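Local coordinates for protein glutathione synthetase-like effector 30 (Gpa-GSS30-apo) (Globodera pallida, PDB 5OET) that is an effector of a plant-parasitic nematode, probably born from a housekeeping glutathione synthetase, the ATP-dependent ligase that completes glutathione, at residues P95-R98 with K99-Q102; L238-N242 with A243-I247. All coordinates share one frame; numbering follows the deposited sequence.

Interaction 1: residues P95-R98 with K99-Q102; sequences PFPR and KLFQ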
loop_
_atom_site.group_PDB
_atom_site.type_symbol
_atom_site.label_atom_id
_atom_site.label_comp_id
_atom_site.label_asym_id
_atom_site.label_seq_id
_atom_site.Cartn_x
_atom_site.Cartn_y
_atom_site.Cartn_z
ATOM N N PRO A 95 -2.187 10.232 23.081
ATOM C CA PRO A 95 -2.675 11.575 23.406
ATOM C C PRO A 95 -1.543 12.604 23.495
ATOM O O PRO A 95 -0.422 12.276 23.887
ATOM C CB PRO A 95 -3.360 11.397 24.757
ATOM C CG PRO A 95 -2.740 10.179 25.334
ATOM C CD PRO A 95 -2.387 9.289 24.193
ATOM N N PHE A 96 -1.851 13.837 23.115
ATOM C CA PHE A 96 -0.869 14.910 23.059
ATOM C C PHE A 96 -1.625 16.243 23.279
ATOM O O PHE A 96 -2.717 16.438 22.721
ATOM C CB PHE A 96 -0.108 14.890 21.700
ATOM C CG PHE A 96 1.211 15.634 21.729
ATOM C CD1 PHE A 96 2.368 15.010 22.171
ATOM C CD2 PHE A 96 1.288 16.976 21.343
ATOM C CE1 PHE A 96 3.574 15.699 22.223
ATOM C CE2 PHE A 96 2.494 17.671 21.395
ATOM C CZ PHE A 96 3.638 17.028 21.833
ATOM N N PRO A 97 -1.067 17.146 24.111
ATOM C CA PRO A 97 -1.733 18.429 24.356
ATOM C C PRO A 97 -1.977 19.263 23.105
ATOM O O PRO A 97 -1.058 19.463 22.347
ATOM C CB PRO A 97 -0.760 19.139 25.292
ATOM C CG PRO A 97 -0.159 18.034 26.077
ATOM C CD PRO A 97 0.003 16.904 25.093
ATOM N N ARG A 98 -3.199 19.743 22.900
ATOM C CA ARG A 98 -3.516 20.603 21.768
ATOM C C ARG A 98 -2.652 21.860 21.666
ATOM O O ARG A 98 -2.265 22.259 20.569
ATOM C CB ARG A 98 -4.979 21.042 21.826
ATOM C CG ARG A 98 -5.457 21.914 20.661
ATOM C CD ARG A 98 -6.968 22.091 20.651
ATOM N NE ARG A 98 -7.644 20.865 20.189
ATOM C CZ ARG A 98 -8.305 19.976 20.946
ATOM N NH1 ARG A 98 -8.418 20.119 22.275
ATOM N NH2 ARG A 98 -8.855 18.924 20.359
ATOM N N LYS A 99 -2.368 22.506 22.789
ATOM C CA LYS A 99 -1.691 23.806 22.733
ATOM C C LYS A 99 -0.273 23.658 22.231
ATOM O O LYS A 99 0.169 24.451 21.400
ATOM C CB LYS A 99 -1.747 24.559 24.073
ATOM C CG LYS A 99 -3.031 25.385 24.184
ATOM C CD LYS A 99 -3.358 25.903 25.574
ATOM C CE LYS A 99 -4.792 26.407 25.593
ATOM N NZ LYS A 99 -4.973 27.572 26.508
ATOM N N LEU A 100 0.407 22.620 22.706
ATOM C CA LEU A 100 1.818 22.377 22.364
ATOM C C LEU A 100 2.006 21.955 20.897
ATOM O O LEU A 100 2.977 22.333 20.248
ATOM C CB LEU A 100 2.437 21.332 23.306
ATOM C CG LEU A 100 2.288 21.559 24.815
ATOM C CD1 LEU A 100 3.191 20.586 25.554
ATOM C CD2 LEU A 100 2.556 22.989 25.240
ATOM N N PHE A 101 1.080 21.157 20.386
ATOM C CA PHE A 101 1.080 20.800 18.982
ATOM C C PHE A 101 0.920 22.041 18.131
ATOM O O PHE A 101 1.627 22.206 17.150
ATOM C CB PHE A 101 -0.045 19.816 18.677
ATOM C CG PHE A 101 -0.189 19.494 17.224
ATOM C CD1 PHE A 101 0.513 18.437 16.665
ATOM C CD2 PHE A 101 -1.030 20.253 16.399
ATOM C CE1 PHE A 101 0.374 18.123 15.316
ATOM C CE2 PHE A 101 -1.162 19.946 15.046
ATOM C CZ PHE A 101 -0.458 18.876 14.509
ATOM N N GLN A 102 -0.013 22.905 18.491
ATOM C CA GLN A 102 -0.185 24.151 17.769
ATOM C C GLN A 102 1.067 25.030 17.916
ATOM O O GLN A 102 1.506 25.640 16.965
ATOM C CB GLN A 102 -1.467 24.876 18.220
ATOM C CG GLN A 102 -2.080 25.821 17.193
ATOM C CD GLN A 102 -2.214 25.192 15.806
ATOM O OE1 GLN A 102 -1.874 25.827 14.799
ATOM N NE2 GLN A 102 -2.659 23.924 15.748
#

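Interaction 2: residues L238-N242 with A243-I247; sequences LEFGN and AEAVI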
loop_
_atom_site.group_PDB
_atom_site.type_symbol
_atom_site.label_atom_id
_atom_site.label_comp_id
_atom_site.label_asym_id
_atom_site.label_seq_id
_atom_site.Cartn_x
_atom_site.Cartn_y
_atom_site.Cartn_z
ATOM N N LEU A 238 10.133 24.047 -11.634
ATOM C CA LEU A 238 9.747 25.296 -12.290
ATOM C C LEU A 238 10.787 26.415 -12.171
ATOM O O LEU A 238 11.019 27.122 -13.146
ATOM C CB LEU A 238 8.409 25.805 -11.763
ATOM C CG LEU A 238 7.137 25.039 -12.110
ATOM C CD1 LEU A 238 5.954 25.693 -11.398
ATOM C CD2 LEU A 238 6.911 25.019 -13.614
ATOM N N GLU A 239 11.407 26.587 -11.000
ATOM C CA GLU A 239 12.450 27.616 -10.851
ATOM C C GLU A 239 13.684 27.346 -11.723
ATOM O O GLU A 239 14.387 28.266 -12.086
ATOM C CB GLU A 239 12.920 27.793 -9.404
ATOM C CG GLU A 239 11.869 28.016 -8.307
ATOM C CD GLU A 239 10.585 28.768 -8.716
ATOM O OE1 GLU A 239 10.664 29.920 -9.242
ATOM O OE2 GLU A 239 9.475 28.207 -8.477
ATOM N N PHE A 240 13.956 26.085 -12.033
ATOM C CA PHE A 240 15.039 25.730 -12.956
ATOM C C PHE A 240 14.693 26.104 -14.414
ATOM O O PHE A 240 15.563 26.524 -15.170
ATOM C CB PHE A 240 15.379 24.244 -12.846
ATOM C CG PHE A 240 16.651 23.865 -13.530
ATOM C CD1 PHE A 240 17.870 24.078 -12.915
ATOM C CD2 PHE A 240 16.629 23.302 -14.805
ATOM C CE1 PHE A 240 19.046 23.743 -13.568
ATOM C CE2 PHE A 240 17.812 22.958 -15.454
ATOM C CZ PHE A 240 19.018 23.176 -14.840
ATOM N N GLY A 241 13.431 25.918 -14.790
ATOM C CA GLY A 241 12.879 26.515 -16.001
ATOM C C GLY A 241 13.281 25.866 -17.316
ATOM O O GLY A 241 13.443 26.566 -18.318
ATOM N N ASN A 242 13.415 24.544 -17.309
ATOM C CA ASN A 242 13.747 23.754 -18.491
ATOM C C ASN A 242 12.709 22.647 -18.613
ATOM O O ASN A 242 12.703 21.727 -17.799
ATOM C CB ASN A 242 15.142 23.157 -18.312
ATOM C CG ASN A 242 15.679 22.449 -19.559
ATOM O OD1 ASN A 242 14.999 21.636 -20.201
ATOM N ND2 ASN A 242 16.940 22.722 -19.863
ATOM N N ALA A 243 11.851 22.740 -19.627
ATOM C CA ALA A 243 10.747 21.782 -19.821
ATOM C C ALA A 243 11.199 20.353 -20.013
ATOM O O ALA A 243 10.449 19.445 -19.684
ATOM C CB ALA A 243 9.879 22.173 -21.008
ATOM N N GLU A 244 12.395 20.162 -20.570
ATOM C CA GLU A 244 12.935 18.823 -20.834
ATOM C C GLU A 244 13.810 18.252 -19.708
ATOM O O GLU A 244 14.197 17.074 -19.781
ATOM C CB GLU A 244 13.668 18.780 -22.200
ATOM C CG GLU A 244 12.775 18.540 -23.433
ATOM C CD GLU A 244 11.894 17.258 -23.398
ATOM O OE1 GLU A 244 12.178 16.254 -22.677
ATOM O OE2 GLU A 244 10.868 17.262 -24.102
ATOM N N ALA A 245 14.075 19.049 -18.664
ATOM C CA ALA A 245 14.836 18.608 -17.494
ATOM C C ALA A 245 14.106 17.652 -16.565
ATOM O O ALA A 245 12.886 17.733 -16.387
ATOM C CB ALA A 245 15.302 19.797 -16.686
ATOM N N VAL A 246 14.900 16.784 -15.934
ATOM C CA VAL A 246 14.420 15.704 -15.077
ATOM C C VAL A 246 14.754 15.998 -13.643
ATOM O O VAL A 246 15.660 16.763 -13.353
ATOM C CB VAL A 246 15.083 14.326 -15.401
ATOM C CG1 VAL A 246 14.971 14.003 -16.885
ATOM C CG2 VAL A 246 16.555 14.240 -14.936
ATOM N N ILE A 247 14.058 15.321 -12.754
ATOM C CA ILE A 247 14.362 15.350 -11.346
ATOM C C ILE A 247 15.078 14.040 -10.973
ATOM O O ILE A 247 14.579 12.945 -11.254
ATOM C CB ILE A 247 13.074 15.514 -10.541
ATOM C CG1 ILE A 247 12.487 16.901 -10.785
ATOM C CG2 ILE A 247 13.359 15.328 -9.065
ATOM C CD1 ILE A 247 11.054 17.018 -10.328
#

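Interaction 1: residues P95-R98 with K99-Q102
Phe96 and Phe101 meet where a short strand gives way to a helix, and the ring of Phe96 is a good guide to how that junction is closed. With chi1 at -160°, CG of Phe96 stands opposite the backbone N, and the ring extends from CB toward the first helical turn. Phe96 CD2 lies 4.1 Å from Phe101 CB. One atom farther out, Phe96 CE2 comes within 3.9 Å of Phe101 N, which sits at the ring edge close to its plane, while Leu100 CB approaches the same CE2 obliquely at 4.1 Å. One face of the ring takes Pro97 CD, 3.8 Å above the plane and displaced toward the rim. Farther out, Ala171, Met452 and Leu475 also touch this side chain, so the aromatic group is buried against the large beta sheet that strand 94-96 joins.

The residue between strand and helix supplies a second apolar touch: Pro97 CB rests 3.9 Å from Leu100 CG. Pro97 occupies the N-cap, and its carbonyl accepts a weak, though nearly straight, bond from the backbone (Phe101 N to Pro97 O, 3.4 Å). One residue on, Gln102 N gives a shorter bond of 3.1 Å to Arg98 O. Helical bonding is thus established within the first turn. The Arg98 side chain leaves the turn, and its NH2 makes a weak hydrogen bond to Ser218 O.

Phe96 directly precedes the N-cap and Phe101 is the fourth residue after it, the pairing that defines a hydrophobic staple at the N-terminus of a helix.

Interaction 2: residues L238-N242 with A243-I247
Asn242 does most of the work in the reversal that leads from the end of one helix into the next strand, touching both Glu244 and Ala245. Its main chain closes a type I beta turn, the backbone bond from Ala245 N to Asn242 O measuring 3.1 Å. The side chain folds over the same turn: a chi1 of -173° sets CG opposite the backbone N, so the amide swings beside the carbonyl carbon and brings Asn242 OD1 within 3.0 Å of Glu244 N. That bond is weak and bent, yet it makes an Asx turn that starts at the same residue as the beta turn. Asn242 OD1 also lies 3.1 Å from Ala245 N.

Apolar contacts join the turn to the helix end. Ala245 CB packs 3.7 Å from Asn242 CB, and Phe240 CD2 reaches obliquely to Ala245 CB at 4.2 Å, bridging from the last helical residue to the far end of the turn. Gly241, with its positive phi, breaks the helix just before the asparagine and redirects the chain. In the next shell, Trp237 NE1 bonds to Ala245 O, while the Glu244 carboxylate points elsewhere and pairs through OE1 with Lys278 NZ in a salt bridge.

The connection joins helix 225-240 to strand 246-251, which is flanked by the parallel strands 279-283 and 306-314. Phe240 and Ala245 both lean on Ala309 of the latter, and Phe240 on Val307 as well, so the last helical residue and the turn both pack on strand 306-314.

Interactions 1 and 2 are complementary examples of how a chain changes secondary structure: interaction 1 joins strand 94-96 to helix 98-119, interaction 2 joins helix 225-240 to strand 246-251. In each, a phenylalanine next to the junction reaches over it, while backbone bonds begin the helix in one case and close a beta turn in the other. The two strands belong to different mixed beta sheets, although both contacts fall within the eukaryotic glutathione synthase family region. Their centres are about 40 Å apart, with nearest atoms about 26 Å apart, so they do not touch. Neither includes His406 or Glu426, which bind the magnesium ion in this apo structure.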